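PDB 4C4K: obscurin from Homo sapiens, which is a giant muscle protein that probably acts as a RhoGEF and a serine/threonine kinase, seen here as its first immunoglobulin domain. Local coordinates for residues T23-I28 with G57-L62. Numbering follows the deposited sequence.
With EDO (1,2-ethanediol), chain G; EDO (1,2-ethanediol), chain F.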
loop_
_atom_site.group_PDB
_atom_site.type_symbol
_atom_site.label_atom_id
_atom_site.label_comp_id
_atom_site.label_asym_id
_atom_site.label_seq_id
_atom_site.Cartn_x
_atom_site.Cartn_y
_atom_site.Cartn_z
ATOM N N THR A 23 14.319 -8.054 -4.376
ATOM C CA THR A 23 14.461 -6.768 -3.713
ATOM C C THR A 23 13.173 -6.019 -3.884
ATOM O O THR A 23 12.562 -6.042 -4.954
ATOM C CB THR A 23 15.776 -6.020 -4.035
ATOM O OG1 THR A 23 15.910 -4.941 -3.125
ATOM C CG2 THR A 23 15.829 -5.493 -5.440
ATOM N N LEU A 24 12.728 -5.425 -2.783
ATOM C CA LEU A 24 11.494 -4.672 -2.638
ATOM C C LEU A 24 11.899 -3.270 -2.238
ATOM O O LEU A 24 12.702 -3.098 -1.321
ATOM C CB LEU A 24 10.628 -5.329 -1.527
ATOM C CG LEU A 24 9.721 -6.555 -1.919
ATOM C CD1 LEU A 24 10.497 -7.715 -2.543
ATOM C CD2 LEU A 24 8.960 -7.063 -0.730
ATOM N N SER A 25 11.391 -2.263 -2.946
ATOM C CA SER A 25 11.738 -0.877 -2.634
ATOM C C SER A 25 10.601 0.094 -2.884
ATOM O O SER A 25 9.682 -0.187 -3.668
ATOM C CB SER A 25 12.966 -0.433 -3.433
ATOM O OG SER A 25 12.623 -0.347 -4.801
ATOM N N CYS A 26 10.681 1.242 -2.210
ATOM C CA CYS A 26 9.770 2.368 -2.390
ATOM C C CYS A 26 10.365 3.665 -1.888
ATOM O O CYS A 26 11.293 3.668 -1.086
ATOM C CB CYS A 26 8.406 2.103 -1.774
ATOM S SG CYS A 26 8.488 1.592 -0.058
ATOM N N GLN A 27 9.817 4.764 -2.370
ATOM C CA GLN A 27 10.240 6.099 -2.041
ATOM C C GLN A 27 9.176 6.713 -1.164
ATOM O O GLN A 27 8.002 6.759 -1.549
ATOM C CB GLN A 27 10.430 6.901 -3.323
ATOM C CG GLN A 27 11.179 8.195 -3.071
ATOM C CD GLN A 27 11.621 8.859 -4.339
ATOM O OE1 GLN A 27 11.120 8.580 -5.433
ATOM N NE2 GLN A 27 12.577 9.754 -4.207
ATOM N N ILE A 28 9.576 7.114 0.050
ATOM C CA ILE A 28 8.657 7.638 1.071
ATOM C C ILE A 28 9.184 8.967 1.637
ATOM O O ILE A 28 10.350 9.041 2.003
ATOM C CB ILE A 28 8.483 6.594 2.228
ATOM C CG1 ILE A 28 8.001 5.204 1.734
ATOM C CG2 ILE A 28 7.565 7.140 3.322
ATOM C CD1 ILE A 28 8.313 4.032 2.675
ATOM N N GLY A 57 18.389 7.994 1.896
ATOM C CA GLY A 57 17.557 9.189 1.804
ATOM C C GLY A 57 16.110 8.788 1.993
ATOM O O GLY A 57 15.781 8.110 2.977
ATOM N N ASP A 58 15.264 9.107 0.997
ATOM C CA ASP A 58 13.832 8.751 0.989
ATOM C C ASP A 58 13.549 7.356 0.346
ATOM O O ASP A 58 12.390 7.016 0.119
ATOM C CB ASP A 58 13.017 9.849 0.260
ATOM C CG ASP A 58 13.470 10.166 -1.164
ATOM O OD1 ASP A 58 14.152 9.311 -1.782
ATOM O OD2 ASP A 58 13.091 11.239 -1.684
ATOM N N LEU A 59 14.590 6.587 -0.011
ATOM C CA LEU A 59 14.379 5.283 -0.645
ATOM C C LEU A 59 14.671 4.204 0.399
ATOM O O LEU A 59 15.693 4.259 1.087
ATOM C CB LEU A 59 15.211 5.151 -1.956
ATOM C CG LEU A 59 15.119 3.837 -2.824
ATOM C CD1 LEU A 59 13.717 3.619 -3.409
ATOM C CD2 LEU A 59 16.102 3.882 -3.999
ATOM N N TYR A 60 13.704 3.296 0.587
ATOM C CA TYR A 60 13.714 2.211 1.588
ATOM C C TYR A 60 13.651 0.864 0.899
ATOM O O TYR A 60 12.850 0.666 -0.010
ATOM C CB TYR A 60 12.542 2.371 2.565
ATOM C CG TYR A 60 12.595 3.679 3.320
ATOM C CD1 TYR A 60 12.150 4.863 2.735
ATOM C CD2 TYR A 60 13.087 3.738 4.618
ATOM C CE1 TYR A 60 12.174 6.069 3.432
ATOM C CE2 TYR A 60 13.122 4.943 5.325
ATOM C CZ TYR A 60 12.683 6.109 4.718
ATOM O OH TYR A 60 12.708 7.303 5.394
ATOM N N ARG A 61 14.472 -0.069 1.365
ATOM C CA ARG A 61 14.624 -1.367 0.734
ATOM C C ARG A 61 14.522 -2.543 1.709
ATOM O O ARG A 61 14.997 -2.487 2.850
ATOM C CB ARG A 61 15.994 -1.387 0.017
ATOM C CG ARG A 61 16.299 -2.609 -0.865
ATOM C CD ARG A 61 17.575 -2.420 -1.702
ATOM N NE ARG A 61 17.486 -1.168 -2.470
ATOM C CZ ARG A 61 16.770 -1.003 -3.580
ATOM N NH1 ARG A 61 16.161 -2.039 -4.149
ATOM N NH2 ARG A 61 16.706 0.186 -4.162
ATOM N N LEU A 62 13.910 -3.622 1.208
ATOM C CA LEU A 62 13.867 -4.952 1.781
ATOM C C LEU A 62 14.408 -5.913 0.724
ATOM O O LEU A 62 13.759 -6.118 -0.300
ATOM C CB LEU A 62 12.454 -5.381 2.219
ATOM C CG LEU A 62 12.332 -6.868 2.697
ATOM C CD1 LEU A 62 13.358 -7.193 3.830
ATOM C CD2 LEU A 62 10.916 -7.182 3.129
HETATM C C1 EDO G . 18.694 1.558 -0.033
HETATM O O1 EDO G . 19.092 0.273 -0.452
HETATM C C2 EDO G . 17.663 2.024 -1.042
HETATM O O2 EDO G . 18.233 1.957 -2.356
HETATM C C1 EDO F . 14.609 0.333 6.152
HETATM O O1 EDO F . 14.397 1.065 7.343
HETATM C C2 EDO F . 13.243 -0.172 5.654
HETATM O O2 EDO F . 13.451 -0.871 4.443
HETATM O O HOH W 1 11.946 9.533 4.029
#
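Strands B and E of the immunoglobulin I-set sandwich pair here, with Leu24 facing Leu62 and Cys26 facing Tyr60 as antiparallel hydrogen-bonded pairs. The segment axes run at 161° and come within 4.6 Å. Two reciprocal backbone bonds join each pair, Tyr60 N to Cys26 O (3.0 Å) being nearly straight. A further bond, Ile28 N to Asp58 O (2.8 Å), extends the ladder one residue ahead of the second strand, onto the loop residue Asp58.

Side chains alternate between two faces. On the face of Ser25, Gln27, Leu59 and Arg61, the Arg61 chain bends at chi3 (-54°) and turns its guanidinium toward the side chains of Thr23 and Ser25. Arg61 NH1 reaches Thr23 OG1 at 3.1 Å, with the oxygen in the guanidinium plane, while Ser25 CB sits over one face of the group. Thr23 OG1 also bonds to the hydroxyl of Thr63, and a 1,2-ethanediol, probably from the crystallisation liquor, binds NE and NH2. Leu59 CD1 lies 3.4 Å from Cys26 O. Near the turn, Gln27 NE2 points between both carboxylate oxygens of Asp58, 2.9 Å from OD1; the two bonds are weak, and the amide and carboxylate planes stand 78° apart.

The other face is mostly apolar. Leu24 CB meets Leu62 CB at 4.2 Å, and Ile28 CB packs against Tyr60 CE1 at 3.9 Å. At the ring edge one water bridges Tyr60 OH and Ile28 O, donating to the carbonyl.

That mostly apolar face looks into the sandwich: Leu24 and Leu62 touch Trp38, and Cys26 touches Cys77, both on the opposing sheet. Within their own sheet, strand 22-31 is flanked by strand 3-14, and strand 59-64 by strand 51-56.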